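Glutamine amidotransferase domain-containing protein (PDB 1O1Y) is a putative type-1 glutamine amidotransferase, whose glutaminase domain probably releases ammonia from glutamine for transfer to an acceptor that has not been identified. Local coordinates at residues A[124-129]-A[146-151]. Residues are numbered along the deposited sequence; the frame is centred on the assembly and turned at random.
With SO4 (sulfate ion), chain C.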
loop_
_atom_site.group_PDB
_atom_site.type_symbol
_atom_site.label_atom_id
_atom_site.label_comp_id
_atom_site.label_asym_id
_atom_site.label_seq_id
_atom_site.Cartn_x
_atom_site.Cartn_y
_atom_site.Cartn_z
ATOM N N GLY A 124 4.091 -12.453 6.570
ATOM C CA GLY A 124 3.596 -13.660 5.927
ATOM C C GLY A 124 2.188 -13.546 5.427
ATOM O O GLY A 124 1.694 -12.458 5.226
ATOM N N TRP A 125 1.520 -14.697 5.284
ATOM C CA TRP A 125 0.200 -14.714 4.655
ATOM C C TRP A 125 -0.884 -14.852 5.725
ATOM O O TRP A 125 -0.800 -15.741 6.580
ATOM C CB TRP A 125 0.166 -15.883 3.646
ATOM C CG TRP A 125 0.986 -15.586 2.435
ATOM C CD1 TRP A 125 2.272 -15.966 2.196
ATOM C CD2 TRP A 125 0.571 -14.834 1.289
ATOM N NE1 TRP A 125 2.677 -15.491 0.962
ATOM C CE2 TRP A 125 1.653 -14.801 0.389
ATOM C CE3 TRP A 125 -0.607 -14.214 0.918
ATOM C CZ2 TRP A 125 1.586 -14.162 -0.833
ATOM C CZ3 TRP A 125 -0.683 -13.585 -0.286
ATOM C CH2 TRP A 125 0.420 -13.573 -1.167
ATOM N N TYR A 126 -1.845 -13.932 5.723
ATOM C CA TYR A 126 -2.856 -13.841 6.766
ATOM C C TYR A 126 -4.177 -13.519 6.122
ATOM O O TYR A 126 -4.234 -12.902 5.085
ATOM C CB TYR A 126 -2.535 -12.709 7.781
ATOM C CG TYR A 126 -1.255 -12.873 8.600
ATOM C CD1 TYR A 126 -0.014 -12.641 8.053
ATOM C CD2 TYR A 126 -1.295 -13.222 9.942
ATOM C CE1 TYR A 126 1.114 -12.799 8.769
ATOM C CE2 TYR A 126 -0.132 -13.355 10.691
ATOM C CZ TYR A 126 1.079 -13.127 10.096
ATOM O OH TYR A 126 2.263 -13.267 10.823
ATOM N N PHE A 127 -5.254 -13.877 6.805
ATOM C CA PHE A 127 -6.588 -13.374 6.432
ATOM C C PHE A 127 -6.851 -11.937 6.894
ATOM O O PHE A 127 -6.467 -11.529 7.997
ATOM C CB PHE A 127 -7.666 -14.278 7.040
ATOM C CG PHE A 127 -7.800 -15.628 6.355
ATOM C CD1 PHE A 127 -8.132 -15.715 5.037
ATOM C CD2 PHE A 127 -7.604 -16.797 7.056
ATOM C CE1 PHE A 127 -8.284 -16.951 4.392
ATOM C CE2 PHE A 127 -7.724 -18.030 6.398
ATOM C CZ PHE A 127 -8.068 -18.083 5.074
ATOM N N VAL A 128 -7.597 -11.213 6.066
ATOM C CA VAL A 128 -8.279 -9.989 6.411
ATOM C C VAL A 128 -9.720 -10.205 6.010
ATOM O O VAL A 128 -10.045 -11.017 5.136
ATOM C CB VAL A 128 -7.735 -8.733 5.683
ATOM C CG1 VAL A 128 -6.324 -8.429 6.207
ATOM C CG2 VAL A 128 -7.762 -8.861 4.184
ATOM N N GLU A 129 -10.597 -9.501 6.694
ATOM C CA GLU A 129 -12.019 -9.609 6.447
ATOM C C GLU A 129 -12.589 -8.215 6.045
ATOM O O GLU A 129 -12.208 -7.139 6.581
ATOM C CB GLU A 129 -12.726 -10.148 7.703
ATOM C CG GLU A 129 -12.213 -11.522 8.188
ATOM C CD GLU A 129 -10.947 -11.488 9.010
ATOM O OE1 GLU A 129 -10.755 -10.547 9.808
ATOM O OE2 GLU A 129 -10.100 -12.438 8.834
ATOM N N VAL A 146 -4.011 -12.425 2.293
ATOM C CA VAL A 146 -3.150 -11.355 1.812
ATOM C C VAL A 146 -1.763 -11.414 2.460
ATOM O O VAL A 146 -1.525 -12.135 3.473
ATOM C CB VAL A 146 -3.775 -9.967 2.090
ATOM C CG1 VAL A 146 -5.123 -9.853 1.453
ATOM C CG2 VAL A 146 -3.804 -9.675 3.585
ATOM N N PHE A 147 -0.826 -10.689 1.866
ATOM C CA PHE A 147 0.553 -10.707 2.361
ATOM C C PHE A 147 0.840 -9.480 3.269
ATOM O O PHE A 147 0.517 -8.339 2.945
ATOM C CB PHE A 147 1.522 -10.728 1.210
ATOM C CG PHE A 147 2.955 -10.781 1.615
ATOM C CD1 PHE A 147 3.464 -11.871 2.299
ATOM C CD2 PHE A 147 3.819 -9.745 1.245
ATOM C CE1 PHE A 147 4.842 -11.906 2.640
ATOM C CE2 PHE A 147 5.152 -9.780 1.569
ATOM C CZ PHE A 147 5.658 -10.855 2.289
ATOM N N GLN A 148 1.415 -9.756 4.415
ATOM C CA GLN A 148 1.669 -8.754 5.452
ATOM C C GLN A 148 3.137 -8.692 5.751
ATOM O O GLN A 148 3.843 -9.723 5.798
ATOM C CB GLN A 148 0.978 -9.129 6.770
ATOM C CG GLN A 148 -0.553 -9.173 6.667
ATOM C CD GLN A 148 -1.196 -7.808 6.743
ATOM O OE1 GLN A 148 -0.537 -6.778 6.554
ATOM N NE2 GLN A 148 -2.509 -7.792 7.029
ATOM N N TRP A 149 3.612 -7.491 6.003
ATOM C CA TRP A 149 4.948 -7.311 6.511
ATOM C C TRP A 149 5.002 -6.027 7.338
ATOM O O TRP A 149 5.525 -5.012 6.904
ATOM C CB TRP A 149 5.971 -7.258 5.376
ATOM C CG TRP A 149 7.383 -7.587 5.867
ATOM C CD1 TRP A 149 8.022 -7.071 6.953
ATOM C CD2 TRP A 149 8.292 -8.538 5.292
ATOM N NE1 TRP A 149 9.261 -7.649 7.091
ATOM C CE2 TRP A 149 9.456 -8.535 6.069
ATOM C CE3 TRP A 149 8.228 -9.399 4.202
ATOM C CZ2 TRP A 149 10.549 -9.353 5.772
ATOM C CZ3 TRP A 149 9.318 -10.192 3.907
ATOM C CH2 TRP A 149 10.449 -10.166 4.686
ATOM N N HIS A 150 4.468 -6.080 8.555
ATOM C CA HIS A 150 4.348 -4.863 9.359
ATOM C C HIS A 150 4.342 -5.187 10.841
ATOM O O HIS A 150 3.842 -6.218 11.261
ATOM C CB HIS A 150 3.089 -4.056 8.971
ATOM C CG HIS A 150 1.812 -4.611 9.520
ATOM N ND1 HIS A 150 1.216 -4.111 10.665
ATOM C CD2 HIS A 150 1.034 -5.643 9.113
ATOM C CE1 HIS A 150 0.131 -4.820 10.937
ATOM N NE2 HIS A 150 0.012 -5.770 10.022
ATOM N N GLY A 151 4.862 -4.239 11.605
ATOM C CA GLY A 151 4.820 -4.249 13.040
ATOM C C GLY A 151 3.983 -3.130 13.624
ATOM O O GLY A 151 3.620 -3.217 14.784
HETATM S S SO4 C . 6.522 -1.378 10.402
HETATM O O1 SO4 C . 7.241 -2.613 10.641
HETATM O O2 SO4 C . 5.048 -1.505 10.305
HETATM O O3 SO4 C . 6.978 -0.920 9.090
HETATM O O4 SO4 C . 6.861 -0.330 11.379
HETATM O O HOH W 1 -4.107 -9.773 8.557
#
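Trp125 lies against Phe147 in a non-hydrogen-bonded antiparallel pair, and the two side chains cross at about a right angle. Phe147 CB sits over one face of the indole in a CH-pi contact, 3.8 Å from the centroid of the Trp125 six-membered ring and almost directly above it, and so off the centre of the whole indole. Phe147 CG is anti to its backbone N (chi1 -179°), and the phenyl ring leans obliquely against the pyrrole part of the indole, with CD1 3.9 Å from Trp125 NE1. That indole nitrogen donates a hydrogen bond to Leu214 O. An alanine in place of Trp125 would probably leave that flank of Phe147 CB uncovered and the carbonyl O of Leu214 without its indole N-H donor. On the opposite sheet face, Tyr126 CD1 rests 3.8 Å from Gln148 CG, and ring and amide planes stand 74° apart. Val128 points toward the other strand, its CG1 3.8 Å from Val146 CG2, and Phe184 also touches both valines.

The backbone fixes this register through two hydrogen-bonded pairs flanking the aromatic one. Gly124 N bonds to Gln148 O and Gln148 N to Gly124 O, both at 2.8 Å; Tyr126 and Val146 exchange a second such pair of bonds. The ladder continues beyond these segments, where Val128 pairs by its backbone with Leu144. A water links the two strands, donating to Phe127 O and accepting from Gln148 NE2. That amide nitrogen also donates to Gln172 OE1, which anchors the bent glutamine side chain. Gly124, at the corner of the chain, has backbone angles (phi 131°) that would jam a CB against the preceding carbonyl O.

Farther out, helix 211-237 packs on Trp125 through Thr217, Ala218, Glu221 and Leu225. The pairing is thus an antiparallel beta ladder, joining strands 125-130 and 143-150 within the extended mixed sheet of a type-1 glutamine amidotransferase domain.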